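Local structure of lactate dehydrogenase, adjacent gene encodes predicted malate dehydrogenase (Cryptosporidium parvum, 4ND2) at residues V126-F131 / N140-M145; C257-S262 / N281-I286; K268-G273 / N304-I309. The protein probably catalyses the NAD-dependent interconversion of (S)-lactate and pyruvate, the reaction of L-lactate dehydrogenases. All blocks are in the same frame, centred on the assembly; numbering follows the deposited sequence.

How the interactions relate
All three contacts are mainly apolar, without a hydrogen bond joining the two segments of any pair. Interaction 1 is wholly buried in the nucleotide-binding domain and joins a helix to the last strand of the parallel sheet. Interaction 2 draws together the two outer strands of a three-stranded antiparallel sheet, and interaction 3 sets the middle strand of that sheet against helix 293-314, in a position only partly buried. Polar links appear between the contacts instead: Gly144 N bonds to Ser258 O between interactions 1 and 2, and Cys261 N to Ile270 O between interactions 2 and 3. Methyl groups meeting backbone atoms recur in all three.

Interaction 1: residues V126-F131 / N140-M145; sequences VMVSHF and NKVCGM. With A3D (3-acetylpyridine adenine dinucleotide), chain C.
Val128 projects its two methyl groups from helix 124-135 onto the backbone of strand 142-144, while Phe131, almost one turn further on, meets the side chain of Val142. These elements are the last two of a beta-alpha-beta unit (strand 116-119, helix 124-135, strand 142-144) in the Rossmann-type domain. The axes of these short helix and strand segments approach to 7.8 Å and run nearly antiparallel, at 167°, as expected where a helix returns across the sheet between two parallel strands.

The two branches of Val128 divide the strand between them. With CG1 anti to the backbone N (chi1 173°), CG2 falls beside the residue's own backbone N and presses on Gly144, where Val128 CG2 lies 3.4 Å from Gly144 CA. Gly144 carries no side chain, which permits this close approach. The other branch stays over the preceding residue, Val128 CG1 lying 3.9 Å from Cys143 C; the side chain of Cys143 leaves on the far side, against Met243 of helix 234-248.

Val142 offers a single methyl to both helix residues. Its CG1 is 4.1 Å from Val128 CG1 and 3.9 Å from Phe131 CD2, approaching the aromatic ring obliquely. The ring reaches this methyl because Phe131 CG is anti to its backbone N (chi1 -176°), and it also packs on Val117 of strand 116-119 and Ala105 of helix 94-111. Thus the helix rests on two adjacent strands.

Just past Gly144 the chain enters the cofactor pocket. Met145 turns away from the helix, and its bent side chain faces the acetyl group of the 3-acetylpyridine ring: Met145 CE is 3.6 Å from A3D O7N, and Met145 O is 3.3 Å from the acetyl methyl, A3D C8N.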
loop_
_atom_site.group_PDB
_atom_site.type_symbol
_atom_site.label_atom_id
_atom_site.label_comp_id
_atom_site.label_asym_id
_atom_site.label_seq_id
_atom_site.Cartn_x
_atom_site.Cartn_y
_atom_site.Cartn_z
ATOM N N VAL A 126 9.155 1.334 33.485
ATOM C CA VAL A 126 9.960 0.587 34.452
ATOM C C VAL A 126 10.416 -0.751 33.865
ATOM O O VAL A 126 11.544 -1.179 34.105
ATOM C CB VAL A 126 9.195 0.363 35.776
ATOM C CG1 VAL A 126 10.061 -0.384 36.783
ATOM C CG2 VAL A 126 8.746 1.700 36.350
ATOM N N MET A 127 9.549 -1.398 33.088
ATOM C CA MET A 127 9.910 -2.652 32.420
ATOM C C MET A 127 11.037 -2.448 31.407
ATOM O O MET A 127 11.938 -3.280 31.313
ATOM C CB MET A 127 8.693 -3.285 31.737
ATOM C CG MET A 127 7.637 -3.849 32.683
ATOM S SD MET A 127 8.192 -5.196 33.759
ATOM C CE MET A 127 8.709 -4.299 35.220
ATOM N N VAL A 128 10.993 -1.341 30.663
ATOM C CA VAL A 128 12.048 -1.013 29.698
ATOM C C VAL A 128 13.394 -0.871 30.405
ATOM O O VAL A 128 14.396 -1.443 29.973
ATOM C CB VAL A 128 11.758 0.300 28.933
ATOM C CG1 VAL A 128 12.951 0.701 28.068
ATOM C CG2 VAL A 128 10.514 0.164 28.072
ATOM N N SER A 129 13.400 -0.088 31.483
ATOM C CA SER A 129 14.600 0.145 32.282
ATOM C C SER A 129 15.130 -1.165 32.858
ATOM O O SER A 129 16.331 -1.434 32.814
ATOM C CB SER A 129 14.295 1.121 33.420
ATOM O OG SER A 129 15.471 1.455 34.131
ATOM N N HIS A 130 14.221 -1.976 33.389
ATOM C CA HIS A 130 14.573 -3.282 33.930
ATOM C C HIS A 130 15.218 -4.172 32.870
ATOM O O HIS A 130 16.257 -4.778 33.123
ATOM C CB HIS A 130 13.339 -3.972 34.516
ATOM C CG HIS A 130 13.646 -5.274 35.186
ATOM N ND1 HIS A 130 14.412 -5.359 36.328
ATOM C CD2 HIS A 130 13.300 -6.544 34.868
ATOM C CE1 HIS A 130 14.522 -6.625 36.689
ATOM N NE2 HIS A 130 13.856 -7.365 35.819
ATOM N N PHE A 131 14.613 -4.240 31.684
ATOM C CA PHE A 131 15.155 -5.072 30.608
ATOM C C PHE A 131 16.551 -4.632 30.173
ATOM O O PHE A 131 17.421 -5.471 29.940
ATOM C CB PHE A 131 14.241 -5.098 29.383
ATOM C CG PHE A 131 14.734 -6.015 28.302
ATOM C CD1 PHE A 131 14.380 -7.358 28.299
ATOM C CD2 PHE A 131 15.593 -5.549 27.317
ATOM C CE1 PHE A 131 14.853 -8.210 27.319
ATOM C CE2 PHE A 131 16.071 -6.398 26.334
ATOM C CZ PHE A 131 15.700 -7.732 26.335
ATOM N N ASN A 140 20.558 2.805 23.532
ATOM C CA ASN A 140 19.961 3.226 22.261
ATOM C C ASN A 140 19.269 2.100 21.478
ATOM O O ASN A 140 18.532 2.370 20.528
ATOM C CB ASN A 140 21.011 3.909 21.372
ATOM C CG ASN A 140 22.089 2.953 20.894
ATOM O OD1 ASN A 140 22.725 2.270 21.690
ATOM N ND2 ASN A 140 22.297 2.901 19.585
ATOM N N LYS A 141 19.513 0.850 21.873
ATOM C CA LYS A 141 18.910 -0.313 21.218
ATOM C C LYS A 141 17.756 -0.923 22.019
ATOM O O LYS A 141 17.205 -1.955 21.625
ATOM C CB LYS A 141 19.979 -1.378 20.956
ATOM C CG LYS A 141 21.084 -0.943 20.003
ATOM C CD LYS A 141 20.598 -0.750 18.571
ATOM C CE LYS A 141 20.289 -2.066 17.872
ATOM N NZ LYS A 141 21.509 -2.881 17.614
ATOM N N VAL A 142 17.392 -0.291 23.134
ATOM C CA VAL A 142 16.268 -0.738 23.955
ATOM C C VAL A 142 15.334 0.435 24.234
ATOM O O VAL A 142 15.761 1.466 24.757
ATOM C CB VAL A 142 16.740 -1.331 25.300
ATOM C CG1 VAL A 142 15.546 -1.795 26.129
ATOM C CG2 VAL A 142 17.713 -2.478 25.067
ATOM N N CYS A 143 14.062 0.276 23.882
ATOM C CA CYS A 143 13.062 1.307 24.127
ATOM C C CYS A 143 11.692 0.680 24.369
ATOM O O CYS A 143 11.524 -0.535 24.235
ATOM C CB CYS A 143 13.004 2.281 22.951
ATOM S SG CYS A 143 12.350 1.564 21.429
ATOM N N GLY A 144 10.720 1.511 24.733
ATOM C CA GLY A 144 9.368 1.041 25.019
ATOM C C GLY A 144 8.316 1.712 24.160
ATOM O O GLY A 144 8.378 2.920 23.929
ATOM N N MET A 145 7.347 0.928 23.690
ATOM C CA MET A 145 6.184 1.475 23.002
ATOM C C MET A 145 5.226 2.054 24.031
ATOM O O MET A 145 4.741 1.339 24.907
ATOM C CB MET A 145 5.462 0.399 22.184
ATOM C CG MET A 145 4.369 0.929 21.258
ATOM S SD MET A 145 2.927 1.653 22.073
ATOM C CE MET A 145 2.204 0.215 22.857
HETATM P PA A3D C . -2.087 -11.468 26.747
HETATM O O1A A3D C . -3.130 -11.582 25.669
HETATM O O2A A3D C . -2.373 -12.032 28.114
HETATM O O5B A3D C . -0.731 -12.130 26.209
HETATM C C5B A3D C . 0.399 -12.350 27.046
HETATM C C4B A3D C . 1.161 -13.537 26.478
HETATM O O4B A3D C . 2.434 -13.650 27.116
HETATM C C3B A3D C . 0.429 -14.861 26.697
HETATM O O3B A3D C . 0.165 -15.513 25.450
HETATM C C2B A3D C . 1.369 -15.678 27.564
HETATM O O2B A3D C . 1.370 -17.076 27.265
HETATM C C1B A3D C . 2.713 -15.040 27.269
HETATM N N9A A3D C . 3.726 -15.287 28.316
HETATM C C8A A3D C . 3.545 -15.365 29.648
HETATM N N7A A3D C . 4.727 -15.609 30.269
HETATM C C5A A3D C . 5.676 -15.694 29.323
HETATM C C6A A3D C . 7.132 -15.933 29.285
HETATM N N6A A3D C . 7.834 -16.141 30.426
HETATM N N1A A3D C . 7.734 -15.933 28.073
HETATM C C2A A3D C . 7.059 -15.729 26.924
HETATM N N3A A3D C . 5.733 -15.507 26.890
HETATM C C4A A3D C . 5.008 -15.478 28.035
HETATM O O3 A3D C . -1.650 -9.929 26.971
HETATM P PN A3D C . -1.706 -8.772 25.842
HETATM O O1N A3D C . -3.115 -8.261 25.751
HETATM O O2N A3D C . -1.005 -9.238 24.595
HETATM O O5D A3D C . -0.784 -7.648 26.526
HETATM C C5D A3D C . 0.603 -7.910 26.711
HETATM C C4D A3D C . 1.266 -6.847 27.579
HETATM O O4D A3D C . 1.247 -5.583 26.905
HETATM C C3D A3D C . 0.571 -6.632 28.921
HETATM O O3D A3D C . 1.547 -6.516 29.957
HETATM C C2D A3D C . -0.152 -5.315 28.763
HETATM O O2D A3D C . -0.317 -4.595 29.989
HETATM C C1D A3D C . 0.783 -4.586 27.816
HETATM N N1N A3D C . 0.161 -3.469 27.107
HETATM C C2N A3D C . 0.820 -2.301 27.071
HETATM C C3N A3D C . 0.283 -1.202 26.415
HETATM C C7N A3D C . 1.019 0.102 26.373
HETATM O O7N A3D C . 0.474 1.050 25.845
HETATM C C8N A3D C . 2.395 0.221 26.954
HETATM C C4N A3D C . -0.949 -1.325 25.788
HETATM C C5N A3D C . -1.611 -2.543 25.835
HETATM C C6N A3D C . -1.030 -3.609 26.508
#

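Interaction 2: residues C257-S262 / N281-I286; sequences CSAFCS and NGVEDI
Ile286 makes the main hydrophobic approach to Cys261, and it does so through one methyl. Ile286 CD1 stands 3.8 Å from Cys261 CA and 4.1 Å from Cys261 CB. Its CG1 is anti to the carbonyl carbon (chi1 -69°) and the chain beyond is extended, which carries CD1 across to the other strand. A second apolar pair, Ala259 CB with Val283 CG1 at 4.2 Å, is made at the corner, where the chain turns at Val283.

The same methyl of Ile286 also meets the backbone: Ile286 CD1 sits 3.7 Å from Phe260 O.

Strands 253-261 and 284-286 are the outer members of a three-stranded antiparallel sheet in the C-terminal domain, separated by strand 270-279. At the corner the chain comes close to the far strand, with Ala259 CA and Val283 CA 7.4 Å apart. Thr276 of the middle strand touches both of these residues.

The polar bonds run within 281-286 or to residues outside the pair, none between the two segments. Asn281 N donates to Glu284 OE1 at 2.9 Å, with an N-H...O angle of 159°, using the carboxylate's anti lone pair; Glu284 OE2 forms a salt bridge with Lys252 NZ.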
loop_
_atom_site.group_PDB
_atom_site.type_symbol
_atom_site.label_atom_id
_atom_site.label_comp_id
_atom_site.label_asym_id
_atom_site.label_seq_id
_atom_site.Cartn_x
_atom_site.Cartn_y
_atom_site.Cartn_z
ATOM N N CYS A 257 8.508 7.749 22.356
ATOM C CA CYS A 257 8.644 6.432 22.973
ATOM C C CYS A 257 9.444 6.532 24.269
ATOM O O CYS A 257 10.055 7.571 24.557
ATOM C CB CYS A 257 9.301 5.444 21.999
ATOM S SG CYS A 257 11.051 5.727 21.655
ATOM N N SER A 258 9.420 5.461 25.057
ATOM C CA SER A 258 10.172 5.423 26.304
ATOM C C SER A 258 11.630 5.135 25.968
ATOM O O SER A 258 11.974 4.018 25.573
ATOM C CB SER A 258 9.603 4.373 27.258
ATOM O OG SER A 258 10.211 4.469 28.537
ATOM N N ALA A 259 12.472 6.160 26.095
ATOM C CA ALA A 259 13.886 6.064 25.739
ATOM C C ALA A 259 14.763 6.620 26.854
ATOM O O ALA A 259 14.293 7.369 27.711
ATOM C CB ALA A 259 14.153 6.810 24.444
ATOM N N PHE A 260 16.041 6.254 26.826
ATOM C CA PHE A 260 16.991 6.682 27.851
ATOM C C PHE A 260 17.396 8.139 27.624
ATOM O O PHE A 260 18.159 8.448 26.706
ATOM C CB PHE A 260 18.219 5.767 27.862
ATOM C CG PHE A 260 19.093 5.940 29.074
ATOM C CD1 PHE A 260 20.368 6.482 28.961
ATOM C CD2 PHE A 260 18.642 5.561 30.332
ATOM C CE1 PHE A 260 21.175 6.641 30.078
ATOM C CE2 PHE A 260 19.443 5.718 31.454
ATOM C CZ PHE A 260 20.711 6.258 31.326
ATOM N N CYS A 261 16.871 9.021 28.473
ATOM C CA CYS A 261 17.045 10.465 28.336
ATOM C C CYS A 261 18.099 10.974 29.323
ATOM O O CYS A 261 17.914 10.870 30.539
ATOM C CB CYS A 261 15.704 11.152 28.588
ATOM S SG CYS A 261 15.691 12.921 28.239
ATOM N N SER A 262 19.192 11.531 28.797
ATOM C CA SER A 262 20.362 11.890 29.616
ATOM C C SER A 262 20.723 13.379 29.641
ATOM O O SER A 262 21.235 13.865 30.649
ATOM C CB SER A 262 21.584 11.091 29.159
ATOM O OG SER A 262 21.449 9.726 29.507
ATOM N N ASN A 281 20.331 2.816 13.580
ATOM C CA ASN A 281 21.109 2.698 14.823
ATOM C C ASN A 281 20.240 2.762 16.089
ATOM O O ASN A 281 20.756 2.974 17.189
ATOM C CB ASN A 281 22.194 3.785 14.884
ATOM C CG ASN A 281 23.258 3.618 13.813
ATOM O OD1 ASN A 281 23.688 2.506 13.514
ATOM N ND2 ASN A 281 23.698 4.733 13.236
ATOM N N GLY A 282 18.930 2.565 15.936
ATOM C CA GLY A 282 18.000 2.581 17.062
ATOM C C GLY A 282 17.567 3.993 17.400
ATOM O O GLY A 282 17.231 4.770 16.507
ATOM N N VAL A 283 17.571 4.324 18.691
ATOM C CA VAL A 283 17.275 5.683 19.145
ATOM C C VAL A 283 18.513 6.538 18.892
ATOM O O VAL A 283 19.530 6.378 19.562
ATOM C CB VAL A 283 16.887 5.719 20.641
ATOM C CG1 VAL A 283 16.663 7.155 21.105
ATOM C CG2 VAL A 283 15.638 4.882 20.886
ATOM N N GLU A 284 18.422 7.435 17.916
ATOM C CA GLU A 284 19.584 8.194 17.444
ATOM C C GLU A 284 19.655 9.619 18.002
ATOM O O GLU A 284 20.724 10.230 18.000
ATOM C CB GLU A 284 19.600 8.206 15.912
ATOM C CG GLU A 284 19.797 6.814 15.325
ATOM C CD GLU A 284 19.713 6.764 13.812
ATOM O OE1 GLU A 284 19.789 5.646 13.261
ATOM O OE2 GLU A 284 19.573 7.825 13.169
ATOM N N ASP A 285 18.527 10.144 18.477
ATOM C CA ASP A 285 18.489 11.477 19.078
ATOM C C ASP A 285 17.192 11.666 19.860
ATOM O O ASP A 285 16.251 10.883 19.712
ATOM C CB ASP A 285 18.606 12.555 17.988
ATOM C CG ASP A 285 19.227 13.858 18.496
ATOM O OD1 ASP A 285 19.244 14.839 17.722
ATOM O OD2 ASP A 285 19.697 13.914 19.652
ATOM N N ILE A 286 17.159 12.695 20.703
ATOM C CA ILE A 286 15.946 13.101 21.409
ATOM C C ILE A 286 15.709 14.590 21.163
ATOM O O ILE A 286 16.633 15.392 21.293
ATOM C CB ILE A 286 16.056 12.833 22.925
ATOM C CG1 ILE A 286 16.056 11.324 23.196
ATOM C CG2 ILE A 286 14.908 13.499 23.679
ATOM C CD1 ILE A 286 16.472 10.946 24.602
#

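Interaction 3: residues K268-G273 / N304-I309; sequences KGIYMG and NEVNTI
Asn304 O, about half a turn before Val306, which with Asn307 meets Ile270, is gripped twice by Thr308. It accepts the helical bond from Thr308 N at 2.9 Å and a shorter one from the hydroxyl, Thr308 OG1, at 2.7 Å. The hydroxyl stands 38° out of the carbonyl plane, and the amide arrives from the opposite face.

The contact itself is made by the tip of Ile270. Its side chain is fully extended (chi2 177°), which carries CD1 across to the helix between two residues. Ile270 CD1 lies 3.9 Å from Val306 CG1, and 3.5 Å from Asn307 OD1, the amide oxygen that comes nearer the strand than the direction of its CB suggests. Both side chains meet the isoleucine at an oblique angle. Val306 CG1 also reaches the strand backbone, 4.0 Å from Tyr271 O. Where the strand begins, Gly269 and Ile270 pair together opposite Cys261, which fits a G1 beta bulge.

Here the middle strand of the C-terminal domain's three-stranded antiparallel sheet packs on helix 293-314, the chain's last, the axes of these short segments 9.8 Å apart and inclined at 130°. Ile303 of the same helix packs on Ile270 as well and on Met272. The Tyr271 side chain leads away from helix 304-309 and packs on Val128, Ser129 and Gln132 of helix 124-135, its OH bonded to Val142 O and His139 O, while Ile309 touches Val126 of that same helix.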
loop_
_atom_site.group_PDB
_atom_site.type_symbol
_atom_site.label_atom_id
_atom_site.label_comp_id
_atom_site.label_asym_id
_atom_site.label_seq_id
_atom_site.Cartn_x
_atom_site.Cartn_y
_atom_site.Cartn_z
ATOM N N LYS A 268 19.053 13.198 34.083
ATOM C CA LYS A 268 20.427 12.757 33.836
ATOM C C LYS A 268 20.560 11.237 33.737
ATOM O O LYS A 268 21.489 10.651 34.293
ATOM C CB LYS A 268 21.356 13.305 34.926
ATOM C CG LYS A 268 21.405 14.824 34.978
ATOM C CD LYS A 268 22.486 15.314 35.929
ATOM C CE LYS A 268 22.548 16.833 35.966
ATOM N NZ LYS A 268 23.588 17.321 36.914
ATOM N N GLY A 269 19.637 10.606 33.015
ATOM C CA GLY A 269 19.695 9.165 32.763
ATOM C C GLY A 269 18.486 8.434 33.311
ATOM O O GLY A 269 18.564 7.781 34.350
ATOM N N ILE A 270 17.366 8.550 32.603
ATOM C CA ILE A 270 16.129 7.869 32.978
ATOM C C ILE A 270 15.339 7.480 31.728
ATOM O O ILE A 270 15.301 8.232 30.750
ATOM C CB ILE A 270 15.255 8.750 33.902
ATOM C CG1 ILE A 270 14.056 7.955 34.434
ATOM C CG2 ILE A 270 14.785 10.010 33.183
ATOM C CD1 ILE A 270 13.195 8.726 35.410
ATOM N N TYR A 271 14.721 6.300 31.763
ATOM C CA TYR A 271 13.802 5.882 30.706
ATOM C C TYR A 271 12.438 6.532 30.916
ATOM O O TYR A 271 11.771 6.274 31.918
ATOM C CB TYR A 271 13.654 4.355 30.668
ATOM C CG TYR A 271 14.651 3.668 29.768
ATOM C CD1 TYR A 271 15.748 2.991 30.294
ATOM C CD2 TYR A 271 14.499 3.698 28.385
ATOM C CE1 TYR A 271 16.663 2.360 29.466
ATOM C CE2 TYR A 271 15.408 3.075 27.550
ATOM C CZ TYR A 271 16.487 2.403 28.093
ATOM O OH TYR A 271 17.392 1.782 27.267
ATOM N N MET A 272 12.036 7.384 29.975
ATOM C CA MET A 272 10.707 7.992 29.998
ATOM C C MET A 272 10.267 8.404 28.595
ATOM O O MET A 272 11.079 8.460 27.671
ATOM C CB MET A 272 10.684 9.205 30.933
ATOM C CG MET A 272 11.486 10.402 30.443
ATOM S SD MET A 272 11.279 11.842 31.507
ATOM C CE MET A 272 12.194 13.072 30.585
ATOM N N GLY A 273 8.980 8.700 28.450
ATOM C CA GLY A 273 8.421 9.119 27.172
ATOM C C GLY A 273 8.975 10.450 26.694
ATOM O O GLY A 273 8.809 11.471 27.360
ATOM N N ASN A 304 8.767 11.728 39.010
ATOM C CA ASN A 304 8.635 11.223 40.384
ATOM C C ASN A 304 7.850 9.914 40.422
ATOM O O ASN A 304 8.211 8.985 41.144
ATOM C CB ASN A 304 7.923 12.242 41.285
ATOM C CG ASN A 304 8.715 13.525 41.479
ATOM O OD1 ASN A 304 9.928 13.568 41.273
ATOM N ND2 ASN A 304 8.022 14.582 41.892
ATOM N N GLU A 305 6.774 9.862 39.640
ATOM C CA GLU A 305 5.938 8.667 39.513
ATOM C C GLU A 305 6.753 7.473 39.000
ATOM O O GLU A 305 6.626 6.358 39.512
ATOM C CB GLU A 305 4.769 8.953 38.564
ATOM C CG GLU A 305 3.529 8.109 38.788
ATOM C CD GLU A 305 2.365 8.572 37.930
ATOM O OE1 GLU A 305 2.272 8.144 36.760
ATOM O OE2 GLU A 305 1.542 9.371 38.424
ATOM N N VAL A 306 7.592 7.722 37.996
ATOM C CA VAL A 306 8.454 6.689 37.411
ATOM C C VAL A 306 9.497 6.199 38.419
ATOM O O VAL A 306 9.698 4.993 38.572
ATOM C CB VAL A 306 9.161 7.203 36.133
ATOM C CG1 VAL A 306 10.227 6.223 35.657
ATOM C CG2 VAL A 306 8.145 7.453 35.027
ATOM N N ASN A 307 10.156 7.136 39.097
ATOM C CA ASN A 307 11.139 6.798 40.130
ATOM C C ASN A 307 10.529 6.032 41.303
ATOM O O ASN A 307 11.167 5.138 41.858
ATOM C CB ASN A 307 11.838 8.061 40.648
ATOM C CG ASN A 307 12.812 8.648 39.642
ATOM O OD1 ASN A 307 13.426 7.927 38.857
ATOM N ND2 ASN A 307 12.971 9.966 39.673
ATOM N N THR A 308 9.302 6.382 41.677
ATOM C CA THR A 308 8.614 5.717 42.784
ATOM C C THR A 308 8.386 4.229 42.493
ATOM O O THR A 308 8.710 3.375 43.318
ATOM C CB THR A 308 7.267 6.399 43.096
ATOM O OG1 THR A 308 7.499 7.764 43.463
ATOM C CG2 THR A 308 6.541 5.691 44.235
ATOM N N ILE A 309 7.843 3.927 41.316
ATOM C CA ILE A 309 7.568 2.542 40.928
ATOM C C ILE A 309 8.876 1.778 40.719
ATOM O O ILE A 309 8.963 0.587 41.028
ATOM C CB ILE A 309 6.686 2.467 39.662
ATOM C CG1 ILE A 309 5.326 3.118 39.931
ATOM C CG2 ILE A 309 6.469 1.021 39.230
ATOM C CD1 ILE A 309 4.504 3.367 38.685
#